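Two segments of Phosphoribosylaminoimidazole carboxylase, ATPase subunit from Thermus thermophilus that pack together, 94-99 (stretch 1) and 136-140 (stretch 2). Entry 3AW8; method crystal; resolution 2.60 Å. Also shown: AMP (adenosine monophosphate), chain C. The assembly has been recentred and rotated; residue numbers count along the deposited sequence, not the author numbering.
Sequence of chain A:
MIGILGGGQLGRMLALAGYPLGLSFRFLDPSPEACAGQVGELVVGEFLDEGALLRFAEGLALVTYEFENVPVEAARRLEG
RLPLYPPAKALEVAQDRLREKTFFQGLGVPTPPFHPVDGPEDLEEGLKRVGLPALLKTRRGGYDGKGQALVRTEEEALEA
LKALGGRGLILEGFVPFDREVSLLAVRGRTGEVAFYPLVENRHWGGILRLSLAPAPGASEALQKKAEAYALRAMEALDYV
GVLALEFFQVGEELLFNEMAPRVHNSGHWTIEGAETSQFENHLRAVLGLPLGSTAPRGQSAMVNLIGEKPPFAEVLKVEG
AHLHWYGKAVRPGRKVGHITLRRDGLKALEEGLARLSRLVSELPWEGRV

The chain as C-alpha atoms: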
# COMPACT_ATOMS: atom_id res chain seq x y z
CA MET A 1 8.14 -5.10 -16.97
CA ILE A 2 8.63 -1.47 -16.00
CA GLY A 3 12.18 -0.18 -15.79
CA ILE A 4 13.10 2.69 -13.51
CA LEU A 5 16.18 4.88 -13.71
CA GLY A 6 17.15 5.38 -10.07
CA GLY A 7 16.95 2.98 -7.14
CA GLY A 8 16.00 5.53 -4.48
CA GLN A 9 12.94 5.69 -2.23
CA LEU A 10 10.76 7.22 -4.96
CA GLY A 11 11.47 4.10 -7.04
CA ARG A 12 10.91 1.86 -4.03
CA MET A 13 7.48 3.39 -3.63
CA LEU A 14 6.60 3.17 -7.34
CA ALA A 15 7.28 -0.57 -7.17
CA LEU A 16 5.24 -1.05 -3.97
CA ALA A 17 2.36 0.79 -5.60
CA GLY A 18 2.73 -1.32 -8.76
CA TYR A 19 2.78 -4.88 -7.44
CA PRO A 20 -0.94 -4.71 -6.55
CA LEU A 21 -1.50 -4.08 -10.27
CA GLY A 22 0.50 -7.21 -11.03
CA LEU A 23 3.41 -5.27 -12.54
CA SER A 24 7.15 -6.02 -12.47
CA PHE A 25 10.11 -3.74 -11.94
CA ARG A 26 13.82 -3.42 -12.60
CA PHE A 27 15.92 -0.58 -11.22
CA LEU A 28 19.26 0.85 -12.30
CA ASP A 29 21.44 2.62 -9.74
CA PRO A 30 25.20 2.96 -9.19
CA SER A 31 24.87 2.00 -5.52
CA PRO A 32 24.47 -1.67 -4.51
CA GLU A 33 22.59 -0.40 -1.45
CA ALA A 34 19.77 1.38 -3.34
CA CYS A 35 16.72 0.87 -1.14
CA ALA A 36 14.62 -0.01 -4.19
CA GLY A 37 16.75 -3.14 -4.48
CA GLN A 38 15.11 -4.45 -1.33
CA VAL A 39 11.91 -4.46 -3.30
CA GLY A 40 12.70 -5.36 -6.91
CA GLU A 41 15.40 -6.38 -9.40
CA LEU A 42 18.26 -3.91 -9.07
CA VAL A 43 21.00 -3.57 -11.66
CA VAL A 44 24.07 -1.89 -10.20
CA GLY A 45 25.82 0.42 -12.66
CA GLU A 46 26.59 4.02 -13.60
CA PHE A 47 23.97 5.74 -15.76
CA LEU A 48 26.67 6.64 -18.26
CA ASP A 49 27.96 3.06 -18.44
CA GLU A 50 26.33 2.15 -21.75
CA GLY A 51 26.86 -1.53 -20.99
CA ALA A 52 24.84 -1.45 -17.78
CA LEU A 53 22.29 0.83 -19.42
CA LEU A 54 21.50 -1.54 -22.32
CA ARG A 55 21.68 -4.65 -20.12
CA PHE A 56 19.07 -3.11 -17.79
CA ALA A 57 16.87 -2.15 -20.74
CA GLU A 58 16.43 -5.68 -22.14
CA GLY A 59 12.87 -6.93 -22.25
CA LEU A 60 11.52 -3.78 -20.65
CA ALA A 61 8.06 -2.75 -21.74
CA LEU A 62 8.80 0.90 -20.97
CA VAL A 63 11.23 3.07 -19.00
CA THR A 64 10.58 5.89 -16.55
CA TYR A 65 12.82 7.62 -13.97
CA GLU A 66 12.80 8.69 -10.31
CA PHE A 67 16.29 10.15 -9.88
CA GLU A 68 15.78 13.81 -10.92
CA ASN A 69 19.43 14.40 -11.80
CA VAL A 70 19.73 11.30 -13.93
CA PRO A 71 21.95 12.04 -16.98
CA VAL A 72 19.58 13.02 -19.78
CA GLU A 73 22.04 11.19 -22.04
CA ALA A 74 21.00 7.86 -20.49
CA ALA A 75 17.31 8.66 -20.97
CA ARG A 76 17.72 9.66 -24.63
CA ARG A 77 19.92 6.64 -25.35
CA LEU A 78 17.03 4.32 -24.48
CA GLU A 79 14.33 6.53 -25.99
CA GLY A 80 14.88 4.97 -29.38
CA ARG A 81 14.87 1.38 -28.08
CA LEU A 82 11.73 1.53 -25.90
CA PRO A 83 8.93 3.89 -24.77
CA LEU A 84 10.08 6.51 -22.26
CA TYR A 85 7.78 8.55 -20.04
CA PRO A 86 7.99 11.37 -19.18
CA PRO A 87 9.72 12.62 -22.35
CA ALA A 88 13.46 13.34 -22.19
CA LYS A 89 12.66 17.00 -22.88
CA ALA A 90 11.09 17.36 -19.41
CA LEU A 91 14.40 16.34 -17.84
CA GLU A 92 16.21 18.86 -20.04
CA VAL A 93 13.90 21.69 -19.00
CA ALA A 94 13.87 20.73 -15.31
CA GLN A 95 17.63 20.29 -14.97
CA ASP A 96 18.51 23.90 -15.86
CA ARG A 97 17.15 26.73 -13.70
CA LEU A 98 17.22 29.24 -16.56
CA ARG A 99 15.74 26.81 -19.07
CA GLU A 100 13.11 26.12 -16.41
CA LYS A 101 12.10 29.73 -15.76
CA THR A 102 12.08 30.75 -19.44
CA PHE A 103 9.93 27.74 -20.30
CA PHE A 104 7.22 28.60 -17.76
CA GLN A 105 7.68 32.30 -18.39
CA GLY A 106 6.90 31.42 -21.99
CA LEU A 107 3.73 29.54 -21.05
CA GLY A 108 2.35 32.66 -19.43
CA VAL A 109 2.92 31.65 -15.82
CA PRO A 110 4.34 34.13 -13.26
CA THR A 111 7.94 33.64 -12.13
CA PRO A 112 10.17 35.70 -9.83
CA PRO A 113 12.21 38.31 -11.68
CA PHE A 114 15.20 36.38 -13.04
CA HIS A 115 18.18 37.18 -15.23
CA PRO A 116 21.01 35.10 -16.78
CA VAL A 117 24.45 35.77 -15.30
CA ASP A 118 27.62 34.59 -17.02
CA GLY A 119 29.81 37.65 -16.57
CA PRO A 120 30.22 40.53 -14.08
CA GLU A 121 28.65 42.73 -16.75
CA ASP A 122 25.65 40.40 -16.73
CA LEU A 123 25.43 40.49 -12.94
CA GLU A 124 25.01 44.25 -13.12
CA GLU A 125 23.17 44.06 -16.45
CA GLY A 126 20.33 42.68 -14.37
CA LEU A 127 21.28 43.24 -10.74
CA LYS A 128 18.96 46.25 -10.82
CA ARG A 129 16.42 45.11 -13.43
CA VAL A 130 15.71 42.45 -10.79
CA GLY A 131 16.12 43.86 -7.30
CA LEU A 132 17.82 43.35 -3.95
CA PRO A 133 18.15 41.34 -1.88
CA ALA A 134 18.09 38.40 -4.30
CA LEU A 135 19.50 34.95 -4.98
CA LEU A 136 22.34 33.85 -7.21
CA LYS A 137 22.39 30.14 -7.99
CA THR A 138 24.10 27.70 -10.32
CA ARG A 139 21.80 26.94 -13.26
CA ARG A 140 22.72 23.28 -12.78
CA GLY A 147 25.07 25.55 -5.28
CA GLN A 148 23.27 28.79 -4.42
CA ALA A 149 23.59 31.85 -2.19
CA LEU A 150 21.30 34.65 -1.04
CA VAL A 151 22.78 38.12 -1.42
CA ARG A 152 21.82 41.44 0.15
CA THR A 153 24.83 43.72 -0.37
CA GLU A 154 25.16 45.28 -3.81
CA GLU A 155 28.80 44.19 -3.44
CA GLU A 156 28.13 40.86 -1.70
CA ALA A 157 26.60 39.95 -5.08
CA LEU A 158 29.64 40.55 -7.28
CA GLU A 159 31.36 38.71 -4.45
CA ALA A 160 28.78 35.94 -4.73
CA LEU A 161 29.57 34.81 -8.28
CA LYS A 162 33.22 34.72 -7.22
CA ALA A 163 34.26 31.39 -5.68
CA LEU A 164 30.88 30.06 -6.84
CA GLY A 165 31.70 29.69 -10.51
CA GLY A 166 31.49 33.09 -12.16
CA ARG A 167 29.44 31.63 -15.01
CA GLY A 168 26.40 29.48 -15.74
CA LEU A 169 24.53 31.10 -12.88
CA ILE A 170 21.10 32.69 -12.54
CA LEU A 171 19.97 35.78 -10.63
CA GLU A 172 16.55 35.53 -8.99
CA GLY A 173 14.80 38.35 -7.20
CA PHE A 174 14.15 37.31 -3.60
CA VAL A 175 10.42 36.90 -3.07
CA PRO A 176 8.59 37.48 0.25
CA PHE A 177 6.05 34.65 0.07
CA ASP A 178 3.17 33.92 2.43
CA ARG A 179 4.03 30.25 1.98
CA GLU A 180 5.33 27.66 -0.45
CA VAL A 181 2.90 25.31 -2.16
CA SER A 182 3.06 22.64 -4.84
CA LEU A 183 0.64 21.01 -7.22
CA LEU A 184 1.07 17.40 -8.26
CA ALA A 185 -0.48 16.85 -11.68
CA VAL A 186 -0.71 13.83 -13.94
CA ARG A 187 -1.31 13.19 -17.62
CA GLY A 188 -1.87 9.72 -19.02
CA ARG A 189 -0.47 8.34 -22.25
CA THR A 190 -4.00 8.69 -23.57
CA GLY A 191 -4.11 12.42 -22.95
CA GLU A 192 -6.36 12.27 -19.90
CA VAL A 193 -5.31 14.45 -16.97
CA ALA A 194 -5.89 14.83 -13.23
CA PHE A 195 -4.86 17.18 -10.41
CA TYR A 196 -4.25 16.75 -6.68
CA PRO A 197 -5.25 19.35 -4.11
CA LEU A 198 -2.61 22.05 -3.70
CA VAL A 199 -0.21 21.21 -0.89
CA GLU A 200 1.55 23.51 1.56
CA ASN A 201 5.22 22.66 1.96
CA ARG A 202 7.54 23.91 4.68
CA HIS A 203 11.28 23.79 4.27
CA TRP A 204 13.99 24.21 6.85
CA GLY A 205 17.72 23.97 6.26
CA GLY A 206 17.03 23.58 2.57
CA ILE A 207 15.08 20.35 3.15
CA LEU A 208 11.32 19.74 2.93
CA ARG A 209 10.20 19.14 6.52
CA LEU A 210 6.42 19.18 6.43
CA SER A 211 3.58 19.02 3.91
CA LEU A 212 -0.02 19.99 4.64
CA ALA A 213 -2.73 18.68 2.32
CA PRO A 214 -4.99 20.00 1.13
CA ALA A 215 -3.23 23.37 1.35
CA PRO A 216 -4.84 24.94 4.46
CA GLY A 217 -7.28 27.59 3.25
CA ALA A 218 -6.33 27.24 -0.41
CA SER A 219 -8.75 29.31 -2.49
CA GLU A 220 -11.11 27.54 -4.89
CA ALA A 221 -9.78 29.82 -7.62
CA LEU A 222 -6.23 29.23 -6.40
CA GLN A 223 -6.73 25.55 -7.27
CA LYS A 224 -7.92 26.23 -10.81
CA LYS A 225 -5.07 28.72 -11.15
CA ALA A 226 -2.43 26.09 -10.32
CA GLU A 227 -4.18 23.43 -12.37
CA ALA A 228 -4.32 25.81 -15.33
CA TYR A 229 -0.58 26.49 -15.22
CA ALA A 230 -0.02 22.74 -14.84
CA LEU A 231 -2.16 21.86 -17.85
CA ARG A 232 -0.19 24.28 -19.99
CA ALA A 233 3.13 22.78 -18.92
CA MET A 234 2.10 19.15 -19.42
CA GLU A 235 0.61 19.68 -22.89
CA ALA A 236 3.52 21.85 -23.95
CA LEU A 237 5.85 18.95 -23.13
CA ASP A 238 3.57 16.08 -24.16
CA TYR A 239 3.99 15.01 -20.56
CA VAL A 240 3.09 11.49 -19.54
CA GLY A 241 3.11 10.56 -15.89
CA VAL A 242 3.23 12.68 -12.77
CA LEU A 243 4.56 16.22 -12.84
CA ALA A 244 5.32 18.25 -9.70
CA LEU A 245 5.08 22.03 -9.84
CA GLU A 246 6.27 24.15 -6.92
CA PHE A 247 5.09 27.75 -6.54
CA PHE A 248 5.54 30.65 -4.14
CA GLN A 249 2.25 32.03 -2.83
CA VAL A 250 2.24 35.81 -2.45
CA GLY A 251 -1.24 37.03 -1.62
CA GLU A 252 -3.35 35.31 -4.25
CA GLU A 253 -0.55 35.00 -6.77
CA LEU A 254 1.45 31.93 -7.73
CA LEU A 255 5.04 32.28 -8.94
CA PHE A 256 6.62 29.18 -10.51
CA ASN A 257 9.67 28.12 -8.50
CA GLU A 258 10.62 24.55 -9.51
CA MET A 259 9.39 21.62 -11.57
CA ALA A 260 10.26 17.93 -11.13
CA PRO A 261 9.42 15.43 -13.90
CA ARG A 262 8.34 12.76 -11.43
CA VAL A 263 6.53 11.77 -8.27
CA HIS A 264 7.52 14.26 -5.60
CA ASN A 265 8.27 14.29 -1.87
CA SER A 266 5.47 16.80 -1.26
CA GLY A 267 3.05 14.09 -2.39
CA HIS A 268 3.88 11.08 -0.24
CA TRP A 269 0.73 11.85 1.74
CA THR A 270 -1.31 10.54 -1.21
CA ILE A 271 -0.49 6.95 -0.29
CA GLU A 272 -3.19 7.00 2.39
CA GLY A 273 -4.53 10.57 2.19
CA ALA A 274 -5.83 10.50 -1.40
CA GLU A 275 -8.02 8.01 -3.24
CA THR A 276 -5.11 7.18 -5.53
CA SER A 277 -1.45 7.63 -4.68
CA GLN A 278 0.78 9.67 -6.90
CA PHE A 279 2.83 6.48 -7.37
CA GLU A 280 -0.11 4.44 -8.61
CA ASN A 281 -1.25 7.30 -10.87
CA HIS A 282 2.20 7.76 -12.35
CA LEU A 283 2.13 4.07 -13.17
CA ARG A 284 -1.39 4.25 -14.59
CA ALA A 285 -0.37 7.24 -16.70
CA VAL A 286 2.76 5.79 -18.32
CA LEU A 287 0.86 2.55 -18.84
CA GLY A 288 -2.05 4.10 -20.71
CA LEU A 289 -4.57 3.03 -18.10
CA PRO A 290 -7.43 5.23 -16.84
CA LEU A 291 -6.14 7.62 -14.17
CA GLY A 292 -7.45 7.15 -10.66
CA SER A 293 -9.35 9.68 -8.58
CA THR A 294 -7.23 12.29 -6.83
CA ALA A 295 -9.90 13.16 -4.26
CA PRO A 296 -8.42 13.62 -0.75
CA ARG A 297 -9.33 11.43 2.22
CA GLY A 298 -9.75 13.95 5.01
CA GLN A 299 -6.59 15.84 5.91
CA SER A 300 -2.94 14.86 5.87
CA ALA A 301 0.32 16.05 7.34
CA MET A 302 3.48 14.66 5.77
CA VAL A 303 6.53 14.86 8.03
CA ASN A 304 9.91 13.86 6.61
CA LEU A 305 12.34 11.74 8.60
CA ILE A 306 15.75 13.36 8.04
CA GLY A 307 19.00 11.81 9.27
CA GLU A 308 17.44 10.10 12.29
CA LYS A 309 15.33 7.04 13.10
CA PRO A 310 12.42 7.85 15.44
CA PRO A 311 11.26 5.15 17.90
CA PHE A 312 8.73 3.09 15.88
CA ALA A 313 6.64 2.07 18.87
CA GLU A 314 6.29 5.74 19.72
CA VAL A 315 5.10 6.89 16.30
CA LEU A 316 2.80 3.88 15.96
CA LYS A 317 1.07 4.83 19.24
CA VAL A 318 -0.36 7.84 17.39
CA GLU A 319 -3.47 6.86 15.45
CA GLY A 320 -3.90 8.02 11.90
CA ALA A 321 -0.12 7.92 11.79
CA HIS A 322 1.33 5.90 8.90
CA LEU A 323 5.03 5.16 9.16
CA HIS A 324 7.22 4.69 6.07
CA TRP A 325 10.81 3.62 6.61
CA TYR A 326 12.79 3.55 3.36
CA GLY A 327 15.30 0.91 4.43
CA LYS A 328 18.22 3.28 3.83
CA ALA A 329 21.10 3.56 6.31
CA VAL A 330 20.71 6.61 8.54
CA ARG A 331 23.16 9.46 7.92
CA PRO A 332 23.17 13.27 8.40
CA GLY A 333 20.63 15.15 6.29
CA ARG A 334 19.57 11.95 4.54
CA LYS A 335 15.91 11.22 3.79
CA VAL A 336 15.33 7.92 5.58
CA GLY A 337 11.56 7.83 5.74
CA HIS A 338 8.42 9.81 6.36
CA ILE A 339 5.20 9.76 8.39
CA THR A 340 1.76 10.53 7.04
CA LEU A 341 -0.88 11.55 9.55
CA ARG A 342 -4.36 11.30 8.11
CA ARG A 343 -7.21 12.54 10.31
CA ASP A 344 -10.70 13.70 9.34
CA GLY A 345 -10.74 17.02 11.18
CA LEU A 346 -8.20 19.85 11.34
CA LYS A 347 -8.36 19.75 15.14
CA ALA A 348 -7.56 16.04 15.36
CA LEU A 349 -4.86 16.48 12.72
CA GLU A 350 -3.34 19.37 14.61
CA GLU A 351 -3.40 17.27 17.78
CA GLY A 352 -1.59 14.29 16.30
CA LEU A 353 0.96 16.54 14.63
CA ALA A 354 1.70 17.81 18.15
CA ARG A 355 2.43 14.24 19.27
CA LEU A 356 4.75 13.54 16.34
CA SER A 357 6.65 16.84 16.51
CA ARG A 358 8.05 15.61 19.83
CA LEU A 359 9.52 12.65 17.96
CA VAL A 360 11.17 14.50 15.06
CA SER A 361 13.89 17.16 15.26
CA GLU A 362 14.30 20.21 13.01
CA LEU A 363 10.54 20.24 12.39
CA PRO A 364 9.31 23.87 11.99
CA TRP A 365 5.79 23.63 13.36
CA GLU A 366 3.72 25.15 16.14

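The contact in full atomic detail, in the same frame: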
# COMPACT_ATOMS: atom_id res chain seq x y z
N ALA A 94 13.76 20.75 -16.77
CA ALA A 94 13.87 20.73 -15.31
C ALA A 94 15.27 20.72 -14.71
O ALA A 94 15.43 21.05 -13.54
CB ALA A 94 13.08 19.55 -14.77
N GLN A 95 16.27 20.35 -15.49
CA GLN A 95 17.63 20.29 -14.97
C GLN A 95 18.44 21.58 -15.14
O GLN A 95 19.62 21.63 -14.77
CB GLN A 95 18.37 19.10 -15.58
CG GLN A 95 17.77 17.74 -15.22
CD GLN A 95 18.67 16.57 -15.61
OE1 GLN A 95 19.27 16.56 -16.68
NE2 GLN A 95 18.74 15.56 -14.74
N ASP A 96 17.83 22.62 -15.68
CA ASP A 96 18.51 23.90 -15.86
C ASP A 96 17.59 25.02 -15.37
O ASP A 96 16.55 25.28 -15.98
CB ASP A 96 18.84 24.14 -17.33
CG ASP A 96 19.72 25.34 -17.54
OD1 ASP A 96 19.56 26.34 -16.80
OD2 ASP A 96 20.58 25.29 -18.45
N ARG A 97 17.98 25.68 -14.28
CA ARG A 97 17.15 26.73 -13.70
C ARG A 97 16.69 27.79 -14.69
O ARG A 97 15.52 28.21 -14.65
CB ARG A 97 17.86 27.40 -12.53
CG ARG A 97 17.95 26.54 -11.29
CD ARG A 97 18.29 27.39 -10.08
NE ARG A 97 18.19 26.66 -8.81
CZ ARG A 97 19.03 25.70 -8.43
NH1 ARG A 97 20.05 25.35 -9.20
NH2 ARG A 97 18.85 25.09 -7.26
N LEU A 98 17.58 28.23 -15.57
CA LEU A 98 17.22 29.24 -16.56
C LEU A 98 16.24 28.66 -17.57
O LEU A 98 15.20 29.25 -17.86
CB LEU A 98 18.46 29.77 -17.28
CG LEU A 98 18.19 30.66 -18.51
CD1 LEU A 98 17.21 31.76 -18.18
CD2 LEU A 98 19.49 31.26 -18.98
N ARG A 99 16.59 27.49 -18.10
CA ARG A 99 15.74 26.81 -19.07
C ARG A 99 14.37 26.56 -18.46
O ARG A 99 13.36 26.53 -19.16
CB ARG A 99 16.41 25.49 -19.50
CG ARG A 99 15.59 24.60 -20.43
CD ARG A 99 15.44 25.19 -21.81
NE ARG A 99 14.80 24.25 -22.73
CZ ARG A 99 15.36 23.11 -23.15
NH1 ARG A 99 16.58 22.78 -22.74
NH2 ARG A 99 14.70 22.31 -23.97
N LEU A 136 21.46 34.15 -6.09
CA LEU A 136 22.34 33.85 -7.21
C LEU A 136 22.62 32.37 -7.07
O LEU A 136 23.22 31.93 -6.08
CB LEU A 136 23.65 34.64 -7.08
CG LEU A 136 24.57 34.63 -8.30
CD1 LEU A 136 23.91 35.40 -9.44
CD2 LEU A 136 25.90 35.26 -7.94
N LYS A 137 22.18 31.58 -8.05
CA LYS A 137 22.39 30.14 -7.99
C LYS A 137 22.84 29.51 -9.30
O LYS A 137 22.50 29.98 -10.39
CB LYS A 137 21.12 29.45 -7.48
CG LYS A 137 19.84 30.18 -7.82
CD LYS A 137 18.66 29.59 -7.06
CE LYS A 137 17.43 30.47 -7.19
NZ LYS A 137 16.27 29.92 -6.43
N THR A 138 23.61 28.44 -9.17
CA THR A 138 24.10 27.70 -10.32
C THR A 138 22.90 27.20 -11.10
O THR A 138 21.95 26.67 -10.52
CB THR A 138 24.98 26.51 -9.89
OG1 THR A 138 25.40 25.77 -11.04
CG2 THR A 138 24.21 25.59 -8.95
N ARG A 139 22.91 27.38 -12.42
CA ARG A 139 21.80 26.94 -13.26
C ARG A 139 21.64 25.42 -13.24
O ARG A 139 20.57 24.90 -13.55
CB ARG A 139 22.00 27.46 -14.69
CG ARG A 139 21.80 28.97 -14.81
CD ARG A 139 22.44 29.57 -16.05
NE ARG A 139 21.75 29.20 -17.29
CZ ARG A 139 22.20 28.30 -18.15
NH1 ARG A 139 23.34 27.66 -17.93
NH2 ARG A 139 21.49 28.04 -19.25
N ARG A 140 22.71 24.73 -12.86
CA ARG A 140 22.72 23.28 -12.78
C ARG A 140 22.92 22.79 -11.35
O ARG A 140 23.16 21.60 -11.13
CB ARG A 140 23.84 22.70 -13.66
CG ARG A 140 23.40 22.36 -15.08
CD ARG A 140 22.91 23.58 -15.85
NE ARG A 140 22.39 23.21 -17.17
CZ ARG A 140 23.11 22.62 -18.13
NH1 ARG A 140 22.55 22.33 -19.30
NH2 ARG A 140 24.39 22.34 -17.92
P AMP C . 15.93 25.06 -4.17
O1P AMP C . 15.18 23.78 -4.19
O2P AMP C . 15.16 26.16 -5.06
O3P AMP C . 17.41 24.82 -4.77
O5' AMP C . 16.07 25.59 -2.64
C5' AMP C . 14.75 25.85 -2.12
C4' AMP C . 14.86 26.61 -0.78
O4' AMP C . 15.43 27.95 -0.98
C3' AMP C . 13.48 26.80 -0.13
O3' AMP C . 13.57 26.58 1.29
C2' AMP C . 13.07 28.24 -0.47
O2' AMP C . 12.36 28.85 0.61
C1' AMP C . 14.40 28.97 -0.78
N9 AMP C . 14.26 29.81 -2.00
C8 AMP C . 14.52 29.43 -3.29
N7 AMP C . 14.29 30.42 -4.11
C5 AMP C . 13.89 31.49 -3.42
C6 AMP C . 13.51 32.82 -3.75
N6 AMP C . 13.51 33.25 -5.07
N1 AMP C . 13.14 33.67 -2.76
C2 AMP C . 13.13 33.28 -1.47
N3 AMP C . 13.48 32.03 -1.12
C4 AMP C . 13.86 31.12 -2.04

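A helix start often serves as a docking site, because its first turn leaves amide groups unpaired and its capping residue carries a charged or polar acceptor. The contact between residues 94-99 and 136-140 of this ATPase subunit illustrates the principle. The two segments run obliquely, their end-to-end directions 135° apart, and come closest in register where the CA atoms of Arg97 and Arg139 lie 4.7 Å apart. Together they bury 420 Å², most of it on the three residues Asp96, Arg97 and Arg139.

The backbone supplies the best-formed bond. Arg97 N, in the first turn of the helix, donates to Arg139 O, just past the end of the strand, at 2.8 Å and with an N-H...O angle of 164°. The same carbonyl receives a CA-H...O contact from the preceding residue, Asp96 CA to Arg139 O at 3.3 Å, so one oxygen holds two successive residues of the helix start.

Charge pairing centres on Asp96. Its OD1 caps its own helix, accepting weak bonds from Leu98 N at 3.0 Å and Arg99 N at 3.4 Å. Two arginines of the other stretch converge on OD2, though Asp96 OD1 also lies 3.6 Å from Arg139 NE. Arg140 NE makes a salt bridge to Asp96 OD2 at 3.0 Å that includes a weak hydrogen bond, although the CA-to-CB bond of Arg140 points away. Arg139 NH2 also lies 3.0 Å from Asp96 OD2, but this oxygen sits over one face of the guanidinium, where no N-H points at it; the salt bridge is a matter of charge alone.

Arg97 NH1 gives a weak hydrogen bond to Thr138 O at 2.7 Å, while Arg97 NH2 bonds to O3P of AMP at 2.9 Å, so a single guanidinium joins strand backbone to phosphate. Lys137 reaches the same ligand at its base, through a weak bond from Lys137 NZ to AMP N7 at 3.1 Å. The two cationic side chains run close, with Arg97 NE 4.5 Å from Lys137 NZ, and the negative phosphate beside Arg97 should ease the repulsion.

Nonpolar packing fills in around these bonds. The aliphatic part of Lys137 lies against Arg97, with CB over one face of the guanidinium and Lys137 CD 3.4 Å from Arg97 NE. Leu98 CB, 3.3 Å from Arg139 NE, meets the edge of the Arg139 guanidinium, one face of which lies under Asp96 OD2.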